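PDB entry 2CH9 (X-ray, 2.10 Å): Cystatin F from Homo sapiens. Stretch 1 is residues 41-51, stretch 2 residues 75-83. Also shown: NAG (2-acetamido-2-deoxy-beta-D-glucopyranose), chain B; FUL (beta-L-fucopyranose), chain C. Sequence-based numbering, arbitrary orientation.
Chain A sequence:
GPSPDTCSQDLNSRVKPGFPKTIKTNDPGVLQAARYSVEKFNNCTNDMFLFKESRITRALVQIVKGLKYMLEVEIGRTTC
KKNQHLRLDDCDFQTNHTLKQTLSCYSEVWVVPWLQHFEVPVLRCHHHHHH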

# COMPACT_ATOMS: atom_id res chain seq x y z
N PHE A 41 6.51 -7.27 -14.86
CA PHE A 41 7.56 -8.28 -14.65
C PHE A 41 8.32 -8.56 -15.94
O PHE A 41 9.56 -8.57 -15.93
CB PHE A 41 6.98 -9.60 -14.10
CG PHE A 41 8.03 -10.63 -13.76
CD1 PHE A 41 8.62 -10.65 -12.50
CD2 PHE A 41 8.44 -11.56 -14.70
CE1 PHE A 41 9.59 -11.60 -12.17
CE2 PHE A 41 9.42 -12.51 -14.40
CZ PHE A 41 10.00 -12.53 -13.13
N ASN A 42 7.60 -8.83 -17.03
CA ASN A 42 8.28 -9.09 -18.33
C ASN A 42 9.10 -7.89 -18.78
O ASN A 42 10.20 -8.06 -19.30
CB ASN A 42 7.29 -9.53 -19.43
CG ASN A 42 6.55 -10.81 -19.08
OD1 ASN A 42 7.10 -11.73 -18.47
ND2 ASN A 42 5.27 -10.88 -19.45
N ASN A 43 8.59 -6.69 -18.56
CA ASN A 43 9.33 -5.49 -18.92
C ASN A 43 10.62 -5.31 -18.11
O ASN A 43 11.59 -4.73 -18.61
CB ASN A 43 8.46 -4.25 -18.78
CG ASN A 43 9.16 -3.00 -19.31
OD1 ASN A 43 9.27 -2.80 -20.52
ND2 ASN A 43 9.67 -2.17 -18.38
N CYS A 44 10.62 -5.82 -16.88
CA CYS A 44 11.68 -5.50 -15.92
C CYS A 44 12.70 -6.60 -15.69
O CYS A 44 13.58 -6.47 -14.83
CB CYS A 44 11.06 -5.08 -14.58
SG CYS A 44 10.15 -3.51 -14.69
N THR A 45 12.59 -7.68 -16.45
CA THR A 45 13.50 -8.81 -16.33
C THR A 45 14.03 -9.18 -17.72
O THR A 45 13.55 -8.65 -18.72
CB THR A 45 12.81 -10.04 -15.68
OG1 THR A 45 11.63 -10.38 -16.42
CG2 THR A 45 12.44 -9.74 -14.23
N ASN A 46 15.02 -10.06 -17.78
CA ASN A 46 15.59 -10.48 -19.05
C ASN A 46 15.52 -11.97 -19.28
O ASN A 46 16.51 -12.58 -19.67
CB ASN A 46 17.05 -10.04 -19.15
CG ASN A 46 17.19 -8.55 -19.27
OD1 ASN A 46 17.24 -8.00 -20.39
ND2 ASN A 46 17.25 -7.86 -18.13
N ASP A 47 14.37 -12.57 -19.05
CA ASP A 47 14.19 -13.97 -19.39
C ASP A 47 14.09 -14.07 -20.91
O ASP A 47 13.88 -13.06 -21.60
CB ASP A 47 12.92 -14.53 -18.74
CG ASP A 47 12.94 -16.04 -18.62
OD1 ASP A 47 13.67 -16.57 -17.75
OD2 ASP A 47 12.23 -16.71 -19.39
N MET A 48 14.25 -15.27 -21.44
CA MET A 48 14.09 -15.47 -22.86
C MET A 48 12.62 -15.74 -23.22
O MET A 48 12.21 -15.58 -24.37
CB MET A 48 15.06 -16.54 -23.36
CG MET A 48 14.49 -17.86 -23.80
SD MET A 48 15.53 -18.46 -25.15
CE MET A 48 15.28 -17.17 -26.38
N PHE A 49 11.83 -16.13 -22.22
CA PHE A 49 10.39 -16.34 -22.38
C PHE A 49 9.55 -15.32 -21.61
O PHE A 49 10.00 -14.76 -20.60
CB PHE A 49 9.99 -17.75 -21.95
CG PHE A 49 10.59 -18.84 -22.80
CD1 PHE A 49 10.07 -19.12 -24.06
CD2 PHE A 49 11.66 -19.60 -22.33
CE1 PHE A 49 10.61 -20.13 -24.85
CE2 PHE A 49 12.21 -20.62 -23.12
CZ PHE A 49 11.68 -20.88 -24.38
N LEU A 50 8.34 -15.08 -22.09
CA LEU A 50 7.38 -14.27 -21.36
C LEU A 50 6.75 -15.07 -20.20
O LEU A 50 6.52 -16.28 -20.31
CB LEU A 50 6.26 -13.76 -22.28
CG LEU A 50 6.52 -12.80 -23.44
CD1 LEU A 50 5.23 -12.66 -24.25
CD2 LEU A 50 7.01 -11.44 -22.96
N PHE A 51 6.47 -14.39 -19.10
CA PHE A 51 5.73 -14.98 -18.00
C PHE A 51 4.28 -14.55 -18.09
O PHE A 51 3.97 -13.56 -18.74
CB PHE A 51 6.34 -14.56 -16.66
CG PHE A 51 7.57 -15.34 -16.28
CD1 PHE A 51 8.73 -15.26 -17.05
CD2 PHE A 51 7.58 -16.14 -15.14
CE1 PHE A 51 9.88 -15.98 -16.69
CE2 PHE A 51 8.71 -16.86 -14.77
CZ PHE A 51 9.87 -16.78 -15.54
N ILE A 75 2.98 -16.10 -10.86
CA ILE A 75 3.30 -15.99 -12.28
C ILE A 75 4.14 -17.18 -12.72
O ILE A 75 4.90 -17.72 -11.92
CB ILE A 75 3.99 -14.66 -12.62
CG1 ILE A 75 5.37 -14.56 -11.94
CG2 ILE A 75 3.10 -13.47 -12.22
CD1 ILE A 75 6.21 -13.41 -12.46
N GLY A 76 3.99 -17.58 -13.98
CA GLY A 76 4.71 -18.74 -14.50
C GLY A 76 5.27 -18.52 -15.89
O GLY A 76 4.70 -17.76 -16.69
N ARG A 77 6.39 -19.17 -16.18
CA ARG A 77 7.02 -19.06 -17.49
C ARG A 77 6.16 -19.74 -18.55
O ARG A 77 5.68 -20.85 -18.35
CB ARG A 77 8.43 -19.65 -17.47
CG ARG A 77 9.19 -19.39 -18.76
CD ARG A 77 10.56 -20.06 -18.80
NE ARG A 77 11.58 -19.30 -18.09
CZ ARG A 77 12.37 -19.80 -17.13
NH1 ARG A 77 12.27 -21.07 -16.77
NH2 ARG A 77 13.28 -19.02 -16.55
N THR A 78 5.94 -19.04 -19.67
CA THR A 78 5.21 -19.59 -20.81
C THR A 78 6.18 -20.06 -21.90
O THR A 78 7.40 -19.90 -21.78
CB THR A 78 4.24 -18.55 -21.44
OG1 THR A 78 4.98 -17.53 -22.10
CG2 THR A 78 3.35 -17.93 -20.39
N THR A 79 5.62 -20.63 -22.97
CA THR A 79 6.41 -21.12 -24.10
C THR A 79 6.57 -20.05 -25.19
O THR A 79 7.08 -20.34 -26.28
CB THR A 79 5.78 -22.38 -24.73
OG1 THR A 79 4.47 -22.07 -25.21
CG2 THR A 79 5.69 -23.52 -23.72
N CYS A 80 6.13 -18.83 -24.90
CA CYS A 80 6.23 -17.72 -25.84
C CYS A 80 7.48 -16.94 -25.59
O CYS A 80 7.70 -16.46 -24.48
CB CYS A 80 5.06 -16.77 -25.68
SG CYS A 80 3.48 -17.28 -26.32
N LYS A 81 8.28 -16.77 -26.63
CA LYS A 81 9.51 -15.99 -26.54
C LYS A 81 9.22 -14.49 -26.39
O LYS A 81 8.24 -13.96 -26.94
CB LYS A 81 10.43 -16.27 -27.73
CG LYS A 81 11.19 -17.59 -27.59
CD LYS A 81 12.34 -17.66 -28.56
CE LYS A 81 13.09 -18.97 -28.42
NZ LYS A 81 14.43 -18.92 -29.11
N LYS A 82 10.06 -13.83 -25.60
CA LYS A 82 10.03 -12.39 -25.44
C LYS A 82 10.46 -11.71 -26.75
O LYS A 82 11.12 -12.35 -27.58
CB LYS A 82 10.97 -12.00 -24.30
CG LYS A 82 10.64 -10.68 -23.66
CD LYS A 82 11.46 -10.38 -22.42
CE LYS A 82 11.47 -8.87 -22.19
NZ LYS A 82 12.34 -8.46 -21.06
N ASN A 83 10.08 -10.45 -26.95
CA ASN A 83 10.53 -9.66 -28.12
C ASN A 83 10.10 -10.21 -29.50
O ASN A 83 10.77 -9.97 -30.52
CB ASN A 83 12.05 -9.42 -28.08
CG ASN A 83 12.49 -8.58 -26.87
OD1 ASN A 83 13.53 -8.84 -26.26
ND2 ASN A 83 11.71 -7.57 -26.53
C1 NAG B . 10.47 -1.09 -18.94
C2 NAG B . 10.23 0.17 -18.09
C3 NAG B . 11.04 1.34 -18.66
C4 NAG B . 12.51 0.97 -18.80
C5 NAG B . 12.77 -0.41 -19.40
C6 NAG B . 14.10 -0.73 -18.76
C7 NAG B . 8.03 0.25 -16.97
C8 NAG B . 6.71 0.96 -16.96
N2 NAG B . 8.82 0.51 -18.02
O3 NAG B . 10.96 2.43 -17.77
O4 NAG B . 13.25 1.97 -19.50
O5 NAG B . 11.86 -1.40 -18.93
O6 NAG B . 15.09 -1.31 -19.57
O7 NAG B . 8.35 -0.52 -16.06
C1 FUL C . 15.35 -2.47 -18.78
C2 FUL C . 16.43 -2.43 -17.70
O2 FUL C . 16.72 -1.12 -17.25
C3 FUL C . 15.79 -3.30 -16.61
O3 FUL C . 16.54 -3.30 -15.41
C4 FUL C . 15.58 -4.72 -17.19
O4 FUL C . 16.84 -5.35 -17.32
C5 FUL C . 14.83 -4.67 -18.55
C6 FUL C . 14.74 -6.01 -19.27
O5 FUL C . 15.42 -3.72 -19.43
O HOH W 1 14.73 -8.42 -22.26

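What fills the apolar centre of the contact? The CA-to-CB bond of Ile75 points toward the first stretch, and CD1 lies over one face of the Phe41 ring, 3.5 Å from the ring centroid and almost on its normal. The same CD1 lies 4.1 Å from Phe51 CD2, so one slim methyl serves two buried aromatic rings. Phe51 in turn offers a ring face to Arg77, whose CB sits 3.9 Å from the ring centroid; the aliphatic part of the arginine covers the ring, and Phe51 CZ also lies over one face of its guanidinium.

How do the backbones join around this apolar centre? The strands run antiparallel, and Leu50 supplies both polar groups of its backbone: its N donates to Cys80 O (2.8 Å), and its O accepts from Thr78 N (2.9 Å) and Thr78 OG1 (2.7 Å). Lys82 N to Met48 O (3.0 Å) continues the ladder. Phe51 pairs with Arg77 but Phe49 with Lys81, a register shift of two that marks a beta bulge. Within the bulge, Thr78 OG1 also accepts from Cys80 N at 3.3 Å, a short hydroxyl side chain serving both stretches.

What anchors Arg77 at its charged end? Asp47 meets the guanidinium edge in a two-pronged salt bridge, with Arg77 NH2 to Asp47 OD1 at 2.8 Å and Arg77 NE to Asp47 OD2 at 3.0 Å. Asp47 OD2 also accepts from Phe49 N (2.9 Å), tying the loop to the start of the strand.

How does the polar edge close? Lys82, extended with all four chi angles t, carries its amine to the backbone of the helical segment, where NZ donates to Asn42 O at 2.8 Å. A water 2.7 Å from Lys82 NZ links it to Asn46 OD1, 3.2 Å from that water.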